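Local coordinates for protein outer membrane porin F (PDB 4RLC) that forms an eight-stranded beta-barrel in the outer membrane of Pseudomonas aeruginosa and probably lets small molecules pass, at residues Ala146-Tyr152 and Gly163-Leu169; Leu86-Tyr90 and Tyr102-Leu107. The contacts are given in a common frame with arbitrary orientation. Residue numbers count along the deposited sequence, not the author numbering.

Interaction 1 of 2, residues Ala146-Tyr152 and Gly163-Leu169. With C8E ((hydroxyethyloxy)tri(ethyloxy)octane), chain E.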
ATOM      1  N   ALA A 146      -0.362   7.388  -7.594  1.00 19.14           N
ATOM      2  CA  ALA A 146       0.028   8.306  -6.537  1.00 20.09           C
ATOM      3  C   ALA A 146      -0.947   8.109  -5.384  1.00 19.99           C
ATOM      4  O   ALA A 146      -2.151   7.989  -5.648  1.00 21.38           O
ATOM      5  CB  ALA A 146      -0.195   9.758  -7.015  1.00 22.10           C
ATOM      6  N   SER A 147      -0.452   7.988  -4.153  1.00 20.44           N
ATOM      7  CA  SER A 147      -1.272   7.519  -3.030  1.00 22.47           C
ATOM      8  C   SER A 147      -1.101   8.386  -1.780  1.00 23.42           C
ATOM      9  O   SER A 147      -0.026   8.965  -1.560  1.00 22.50           O
ATOM     10  CB  SER A 147      -0.803   6.046  -2.683  1.00 22.70           C
ATOM     11  OG  SER A 147       0.580   5.941  -2.319  1.00 25.12           O
ATOM     12  N   LEU A 148      -2.149   8.408  -0.949  1.00 21.48           N
ATOM     13  CA  LEU A 148      -2.125   8.897   0.429  1.00 24.36           C
ATOM     14  C   LEU A 148      -2.652   7.814   1.327  1.00 22.44           C
ATOM     15  O   LEU A 148      -3.695   7.233   1.004  1.00 24.23           O
ATOM     16  CB  LEU A 148      -3.081  10.097   0.553  1.00 27.98           C
ATOM     17  CG  LEU A 148      -2.697  11.313  -0.238  1.00 34.60           C
ATOM     18  CD1 LEU A 148      -3.799  12.365  -0.100  1.00 36.46           C
ATOM     19  CD2 LEU A 148      -1.342  11.876   0.226  1.00 36.24           C
ATOM     20  N   ASP A 149      -1.925   7.441   2.378  1.00 24.36           N
ATOM     21  CA  ASP A 149      -2.362   6.384   3.239  1.00 25.21           C
ATOM     22  C   ASP A 149      -2.206   6.853   4.689  1.00 26.72           C
ATOM     23  O   ASP A 149      -1.174   7.401   5.015  1.00 27.21           O
ATOM     24  CB  ASP A 149      -1.507   5.109   3.045  1.00 26.33           C
ATOM     25  CG  ASP A 149      -1.660   4.473   1.656  1.00 33.06           C
ATOM     26  OD1 ASP A 149      -2.716   3.843   1.435  1.00 35.41           O
ATOM     27  OD2 ASP A 149      -0.719   4.542   0.778  1.00 33.11           O
ATOM     28  N   GLY A 150      -3.201   6.584   5.533  1.00 26.18           N
ATOM     29  CA  GLY A 150      -3.135   6.755   7.019  1.00 25.87           C
ATOM     30  C   GLY A 150      -3.119   5.400   7.739  1.00 26.41           C
ATOM     31  O   GLY A 150      -3.933   4.490   7.417  1.00 26.40           O
ATOM     32  N   GLN A 151      -2.240   5.282   8.732  1.00 25.23           N
ATOM     33  CA  GLN A 151      -2.200   4.115   9.558  1.00 28.62           C
ATOM     34  C   GLN A 151      -2.498   4.534  10.979  1.00 27.94           C
ATOM     35  O   GLN A 151      -2.007   5.568  11.457  1.00 27.96           O
ATOM     36  CB  GLN A 151      -0.841   3.443   9.521  1.00 34.65           C
ATOM     37  CG  GLN A 151      -0.334   3.113   8.139  1.00 40.20           C
ATOM     38  CD  GLN A 151       1.137   2.770   8.205  1.00 43.41           C
ATOM     39  OE1 GLN A 151       1.502   1.612   8.299  1.00 55.81           O
ATOM     40  NE2 GLN A 151       1.983   3.792   8.219  1.00 55.26           N
ATOM     41  N   TYR A 152      -3.399   3.785  11.583  1.00 26.00           N
ATOM     42  CA  TYR A 152      -3.921   4.111  12.905  1.00 30.01           C
ATOM     43  C   TYR A 152      -3.654   2.999  13.887  1.00 27.91           C
ATOM     44  O   TYR A 152      -3.969   1.860  13.630  1.00 23.57           O
ATOM     45  CB  TYR A 152      -5.425   4.388  12.845  1.00 30.76           C
ATOM     46  CG  TYR A 152      -5.678   5.682  12.211  1.00 32.74           C
ATOM     47  CD1 TYR A 152      -5.800   5.791  10.794  1.00 33.39           C
ATOM     48  CD2 TYR A 152      -5.769   6.827  12.980  1.00 36.79           C
ATOM     49  CE1 TYR A 152      -5.990   7.027  10.210  1.00 34.70           C
ATOM     50  CE2 TYR A 152      -5.930   8.073  12.395  1.00 38.24           C
ATOM     51  CZ  TYR A 152      -6.078   8.148  11.003  1.00 37.88           C
ATOM     52  OH  TYR A 152      -6.243   9.388  10.448  1.00 38.26           O
ATOM     53  N   GLY A 163      -3.094   9.579  13.688  1.00 48.61           N
ATOM     54  CA  GLY A 163      -2.492   8.457  12.931  1.00 43.72           C
ATOM     55  C   GLY A 163      -1.241   8.900  12.189  1.00 40.57           C
ATOM     56  O   GLY A 163      -0.846  10.060  12.299  1.00 45.22           O
ATOM     57  N   GLU A 164      -0.622   7.991  11.432  1.00 33.45           N
ATOM     58  CA  GLU A 164       0.658   8.277  10.769  1.00 36.85           C
ATOM     59  C   GLU A 164       0.344   8.266   9.266  1.00 33.93           C
ATOM     60  O   GLU A 164      -0.142   7.249   8.793  1.00 28.34           O
ATOM     61  CB  GLU A 164       1.696   7.177  11.037  1.00 42.59           C
ATOM     62  CG  GLU A 164       1.873   6.598  12.458  1.00 52.38           C
ATOM     63  CD  GLU A 164       2.439   5.155  12.457  1.00 56.67           C
ATOM     64  OE1 GLU A 164       2.501   4.506  11.377  1.00 63.90           O
ATOM     65  OE2 GLU A 164       2.835   4.648  13.535  1.00 61.36           O
ATOM     66  N   TRP A 165       0.622   9.346   8.545  1.00 29.67           N
ATOM     67  CA  TRP A 165       0.247   9.427   7.131  1.00 28.67           C
ATOM     68  C   TRP A 165       1.416   9.522   6.187  1.00 27.90           C
ATOM     69  O   TRP A 165       2.423  10.134   6.484  1.00 27.53           O
ATOM     70  CB  TRP A 165      -0.666  10.581   6.866  1.00 31.06           C
ATOM     71  CG  TRP A 165      -2.057  10.347   7.331  1.00 33.59           C
ATOM     72  CD1 TRP A 165      -2.497  10.425   8.636  1.00 34.93           C
ATOM     73  CD2 TRP A 165      -3.222  10.109   6.534  1.00 33.31           C
ATOM     74  NE1 TRP A 165      -3.810  10.141   8.693  1.00 33.85           N
ATOM     75  CE2 TRP A 165      -4.307   9.981   7.431  1.00 35.56           C
ATOM     76  CE3 TRP A 165      -3.456   9.947   5.170  1.00 34.95           C
ATOM     77  CZ2 TRP A 165      -5.617   9.736   6.992  1.00 37.66           C
ATOM     78  CZ3 TRP A 165      -4.748   9.663   4.731  1.00 35.80           C
ATOM     79  CH2 TRP A 165      -5.813   9.566   5.635  1.00 37.38           C
ATOM     80  N   MET A 166       1.233   8.898   5.027  1.00 24.95           N
ATOM     81  CA  MET A 166       2.298   8.830   4.063  1.00 25.51           C
ATOM     82  C   MET A 166       1.775   9.160   2.678  1.00 22.07           C
ATOM     83  O   MET A 166       0.612   8.921   2.322  1.00 22.20           O
ATOM     84  CB  MET A 166       2.997   7.443   4.095  1.00 29.58           C
ATOM     85  CG  MET A 166       2.103   6.304   4.349  1.00 37.33           C
ATOM     86  SD  MET A 166       2.899   4.694   4.601  1.00 45.91           S
ATOM     87  CE  MET A 166       4.500   4.920   5.223  1.00 33.34           C
ATOM     88  N   ALA A 167       2.673   9.716   1.877  1.00 22.11           N
ATOM     89  CA  ALA A 167       2.404   9.922   0.475  1.00 21.07           C
ATOM     90  C   ALA A 167       3.332   9.034  -0.333  1.00 20.09           C
ATOM     91  O   ALA A 167       4.467   8.840   0.021  1.00 20.93           O
ATOM     92  CB  ALA A 167       2.727  11.332   0.074  1.00 23.71           C
ATOM     93  N   GLY A 168       2.856   8.606  -1.478  1.00 20.38           N
ATOM     94  CA  GLY A 168       3.654   7.610  -2.202  1.00 21.13           C
ATOM     95  C   GLY A 168       3.377   7.552  -3.658  1.00 20.17           C
ATOM     96  O   GLY A 168       2.400   8.111  -4.161  1.00 19.27           O
ATOM     97  N   LEU A 169       4.197   6.727  -4.345  1.00 17.94           N
ATOM     98  CA  LEU A 169       4.063   6.499  -5.744  1.00 18.50           C
ATOM     99  C   LEU A 169       4.241   4.960  -5.925  1.00 18.03           C
ATOM    100  O   LEU A 169       4.755   4.285  -5.052  1.00 18.69           O
ATOM    101  CB  LEU A 169       5.177   7.147  -6.569  1.00 19.81           C
ATOM    102  CG  LEU A 169       5.102   8.663  -6.696  1.00 22.83           C
ATOM    103  CD1 LEU A 169       6.346   9.173  -7.410  1.00 25.14           C
ATOM    104  CD2 LEU A 169       3.937   9.058  -7.506  1.00 23.96           C
TER
HETATM  105  O12 C8E E 204       3.732  11.924  -4.530  1.00 63.09           O
HETATM  106  C13 C8E E 204       4.963  12.531  -4.151  1.00 57.67           C
HETATM  107  C14 C8E E 204       6.126  11.543  -4.125  1.00 56.56           C
HETATM  108  O15 C8E E 204       5.947  10.559  -3.098  1.00 49.61           O
HETATM  109  C16 C8E E 204       7.113  10.235  -2.384  1.00 44.25           C
HETATM  110  C17 C8E E 204       7.554   8.823  -2.679  1.00 39.92           C
HETATM  111  O18 C8E E 204       8.903   8.742  -2.266  1.00 42.33           O
HETATM  112  C19 C8E E 204       9.273   7.585  -1.579  1.00 47.21           C
HETATM  113  C20 C8E E 204      10.734   7.619  -1.270  1.00 50.19           C
HETATM  114  O21 C8E E 204      11.213   8.937  -1.002  1.00 57.57           O
HETATM  115  O   HOH W   1       0.994   6.582   0.347  1.00 28.47           O
HETATM  116  O   HOH W   2       2.133   4.092  -3.231  1.00 34.84           O

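Interaction 2 of 2, residues Leu86-Tyr90 and Tyr102-Leu107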
ATOM      1  N   LEU A  86      -2.923  -6.178   4.308  1.00 20.07           N
ATOM      2  CA  LEU A  86      -3.986  -6.718   3.478  1.00 21.06           C
ATOM      3  C   LEU A  86      -5.016  -5.630   3.392  1.00 19.93           C
ATOM      4  O   LEU A  86      -5.615  -5.204   4.435  1.00 19.25           O
ATOM      5  CB  LEU A  86      -4.625  -8.001   4.085  1.00 24.83           C
ATOM      6  CG  LEU A  86      -5.679  -8.745   3.222  1.00 28.39           C
ATOM      7  CD1 LEU A  86      -5.112  -9.280   1.925  1.00 30.50           C
ATOM      8  CD2 LEU A  86      -6.226  -9.944   3.988  1.00 34.91           C
ATOM      9  N   ASP A  87      -5.315  -5.251   2.145  1.00 19.92           N
ATOM     10  CA  ASP A  87      -6.219  -4.106   1.910  1.00 19.60           C
ATOM     11  C   ASP A  87      -7.252  -4.456   0.857  1.00 19.80           C
ATOM     12  O   ASP A  87      -7.005  -5.199  -0.071  1.00 20.46           O
ATOM     13  CB  ASP A  87      -5.444  -2.860   1.463  1.00 22.16           C
ATOM     14  CG  ASP A  87      -4.474  -2.378   2.528  1.00 25.93           C
ATOM     15  OD1 ASP A  87      -4.878  -1.578   3.412  1.00 28.76           O
ATOM     16  OD2 ASP A  87      -3.277  -2.846   2.495  1.00 28.21           O
ATOM     17  N   ALA A  88      -8.460  -3.887   1.036  1.00 18.85           N
ATOM     18  CA  ALA A  88      -9.478  -3.871   0.011  1.00 19.64           C
ATOM     19  C   ALA A  88      -9.535  -2.539  -0.654  1.00 20.14           C
ATOM     20  O   ALA A  88      -9.673  -1.489   0.045  1.00 20.71           O
ATOM     21  CB  ALA A  88     -10.810  -4.163   0.650  1.00 21.11           C
ATOM     22  N   ILE A  89      -9.515  -2.537  -1.989  1.00 19.93           N
ATOM     23  CA  ILE A  89      -9.418  -1.295  -2.745  1.00 20.74           C
ATOM     24  C   ILE A  89     -10.609  -1.192  -3.711  1.00 19.88           C
ATOM     25  O   ILE A  89     -10.925  -2.143  -4.434  1.00 23.58           O
ATOM     26  CB  ILE A  89      -8.110  -1.304  -3.542  1.00 20.90           C
ATOM     27  CG1 ILE A  89      -6.932  -1.350  -2.576  1.00 23.12           C
ATOM     28  CG2 ILE A  89      -8.041  -0.024  -4.366  1.00 21.83           C
ATOM     29  CD1 ILE A  89      -6.432  -2.760  -2.392  1.00 31.88           C
ATOM     30  N   TYR A  90     -11.363  -0.102  -3.594  1.00 18.14           N
ATOM     31  CA  TYR A  90     -12.443   0.149  -4.478  1.00 18.69           C
ATOM     32  C   TYR A  90     -11.994   1.154  -5.525  1.00 18.38           C
ATOM     33  O   TYR A  90     -11.631   2.290  -5.154  1.00 18.64           O
ATOM     34  CB  TYR A  90     -13.689   0.741  -3.705  1.00 20.22           C
ATOM     35  CG  TYR A  90     -14.815   1.011  -4.698  1.00 21.42           C
ATOM     36  CD1 TYR A  90     -15.588  -0.022  -5.207  1.00 23.16           C
ATOM     37  CD2 TYR A  90     -15.001   2.262  -5.212  1.00 25.04           C
ATOM     38  CE1 TYR A  90     -16.558   0.208  -6.128  1.00 23.57           C
ATOM     39  CE2 TYR A  90     -15.959   2.520  -6.161  1.00 27.00           C
ATOM     40  CZ  TYR A  90     -16.761   1.514  -6.601  1.00 26.32           C
ATOM     41  OH  TYR A  90     -17.676   1.826  -7.553  1.00 28.75           O
ATOM     42  N   TYR A 102      -9.095   5.678  -6.506  1.00 18.33           N
ATOM     43  CA  TYR A 102      -9.519   4.652  -5.593  1.00 17.59           C
ATOM     44  C   TYR A 102      -9.526   5.093  -4.149  1.00 18.83           C
ATOM     45  O   TYR A 102      -8.897   6.054  -3.735  1.00 18.61           O
ATOM     46  CB  TYR A 102      -8.569   3.406  -5.769  1.00 17.36           C
ATOM     47  CG  TYR A 102      -7.161   3.618  -5.218  1.00 18.21           C
ATOM     48  CD1 TYR A 102      -6.889   3.466  -3.869  1.00 18.38           C
ATOM     49  CD2 TYR A 102      -6.080   4.047  -6.050  1.00 19.07           C
ATOM     50  CE1 TYR A 102      -5.627   3.733  -3.361  1.00 19.55           C
ATOM     51  CE2 TYR A 102      -4.833   4.293  -5.527  1.00 20.65           C
ATOM     52  CZ  TYR A 102      -4.609   4.114  -4.207  1.00 20.95           C
ATOM     53  OH  TYR A 102      -3.407   4.407  -3.660  1.00 26.10           O
ATOM     54  N   VAL A 103     -10.271   4.320  -3.374  1.00 17.92           N
ATOM     55  CA  VAL A 103     -10.222   4.368  -1.911  1.00 19.33           C
ATOM     56  C   VAL A 103      -9.963   2.943  -1.364  1.00 19.69           C
ATOM     57  O   VAL A 103     -10.251   1.978  -2.006  1.00 20.20           O
ATOM     58  CB  VAL A 103     -11.516   4.949  -1.320  1.00 21.29           C
ATOM     59  CG1 VAL A 103     -11.684   6.386  -1.741  1.00 23.03           C
ATOM     60  CG2 VAL A 103     -12.753   4.143  -1.689  1.00 23.14           C
ATOM     61  N   SER A 104      -9.315   2.860  -0.211  1.00 20.17           N
ATOM     62  CA  SER A 104      -8.911   1.600   0.338  1.00 21.92           C
ATOM     63  C   SER A 104      -8.934   1.613   1.847  1.00 21.51           C
ATOM     64  O   SER A 104      -8.923   2.668   2.495  1.00 21.38           O
ATOM     65  CB  SER A 104      -7.513   1.178  -0.108  1.00 23.39           C
ATOM     66  OG  SER A 104      -6.595   2.034   0.375  1.00 27.75           O
ATOM     67  N   ALA A 105      -9.095   0.399   2.379  1.00 19.43           N
ATOM     68  CA  ALA A 105      -9.035   0.176   3.831  1.00 20.03           C
ATOM     69  C   ALA A 105      -8.517  -1.223   4.099  1.00 20.29           C
ATOM     70  O   ALA A 105      -8.710  -2.107   3.311  1.00 21.84           O
ATOM     71  CB  ALA A 105     -10.422   0.333   4.469  1.00 23.13           C
ATOM     72  N   GLY A 106      -7.847  -1.400   5.226  1.00 21.04           N
ATOM     73  CA  GLY A 106      -7.239  -2.711   5.480  1.00 20.66           C
ATOM     74  C   GLY A 106      -6.598  -2.748   6.847  1.00 19.73           C
ATOM     75  O   GLY A 106      -6.785  -1.869   7.697  1.00 20.35           O
ATOM     76  N   LEU A 107      -5.884  -3.836   7.085  1.00 18.94           N
ATOM     77  CA  LEU A 107      -5.201  -4.050   8.306  1.00 19.91           C
ATOM     78  C   LEU A 107      -3.730  -4.346   7.982  1.00 19.90           C
ATOM     79  O   LEU A 107      -3.414  -4.967   6.952  1.00 19.84           O
ATOM     80  CB  LEU A 107      -5.777  -5.292   8.959  1.00 22.99           C
ATOM     81  CG  LEU A 107      -7.187  -5.153   9.554  1.00 26.31           C
ATOM     82  CD1 LEU A 107      -7.606  -6.540  10.060  1.00 26.95           C
ATOM     83  CD2 LEU A 107      -7.211  -4.124  10.656  1.00 29.07           C
TER
HETATM   84  O   HOH W   3      -5.833   0.845   2.916  1.00 29.59           O

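Interaction 1 of 2, residues Ala146-Tyr152 and Gly163-Leu169
The indole of Trp165 lies flat across the neighbouring strand and covers Gly150, whose CA sits 3.5 Å from the centroid of the six-membered ring, a CH-pi contact over the ring face. Glycine suits this place because a CB on residue 150 would run into the ring. The same indole points its NE1 at Tyr152, donating a hydrogen bond to the OH at 3.1 Å, while the Tyr152 ring covers Gly163, with the glycine CA 4.0 Å from the ring centroid. Each ring thus lies over a glycine of the other segment.

Beneath these side chains runs a regular antiparallel ladder. Ser147 with Gly168, Asp149 with Met166 and Gln151 with Glu164 each exchange two backbone hydrogen bonds, and the non-hydrogen-bonded pairs between them bring Leu148 CD2 to 4.1 Å from Ala167 CB and Ala146 CB to 4.2 Å from Leu169 CD2.

The two faces differ sharply. Ala146, Leu148, Trp165, Ala167 and Leu169 make one apolar, and detergent lies against this strand pair, with C8E C14 4.0 Å from Leu169 CG. The other is mostly polar, with Ser147, Asp149, Gln151 and Glu164; Met166 is its apolar member. There a water is hydrogen-bonded to Ser147 OG (2.8 Å) and to Asp149 OD2 (2.7 Å); Asp149 also forms a salt bridge with Lys28, and Gln151 a hydrogen bond with Tyr30. Apolar residues outside alternating with mostly polar ones inside are the signature of a transmembrane beta-barrel hairpin.

Interaction 2 of 2, residues Leu86-Tyr90 and Tyr102-Leu107
Leu86 begins the pairing by exchanging two backbone hydrogen bonds with Leu107: its N lies 2.9 Å from Leu107 O, and its O 3.0 Å from Leu107 N. Both leucines are on the outer surface, where branched apolar side chains suit a lipid-facing wall.

Asp87 turns to the other face, opposite Gly106. The CA atoms of this non-hydrogen-bonded pair are just 4.0 Å apart, and Asp87 OD1 comes within 3.3 Å of Gly106 CA; a CB on residue 106 would collide with that oxygen. A water donates to Asp87 OD1 at 2.7 Å and hydrogen-bonds Ser104 OG at 2.9 Å, while the carboxylate is also hydrogen-bonded to Ser85 and Asn129.

Ala88 returns to the outside and forms the next hydrogen-bonded pair with Ala105, both small apolar residues on the surface, compatible with a lipid-facing wall. Ile89 faces inward with Ser104, its CG1 3.6 Å from Ser104 CB, and its CG2 meets Tyr102 CD1 at 3.7 Å, so apolar carbon fills the space beside the serine.

Tyr90 pairs with Val103 through the last two backbone hydrogen bonds, and its CB packs 4.1 Å from Val103 CG2; its ring meets Phe92 edge-to-face. Six backbone bonds therefore join the strands, while the side chains sort themselves: the outward ones are mainly apolar, as expected next to lipid, and the inward ones mix apolar groups with a carboxylate satisfied by water and polar neighbours.

Overall arrangement
Followed from the N terminus, the chain first lays down strands 21-30, 42-51 and 56-66. Interaction 2 then closes a short loop by pairing strand 80-91 with strand 98-115. Strand 120-137 follows, and interaction 1 closes the final hairpin, between strands 142-153 and 164-174. The two loops come in series, neither enclosing nor crossing the other. Strand 120-137 bridges them, bonding to 102-107 along one edge and to 146-152 along the other. The centres of the two contacts lie about 12 Å apart, yet the contacts touch inside the barrel, where Tyr102 OH lies 3.2 Å from Ser147 CB. Strand 164-174 next to strand 21-30 completes the closed barrel.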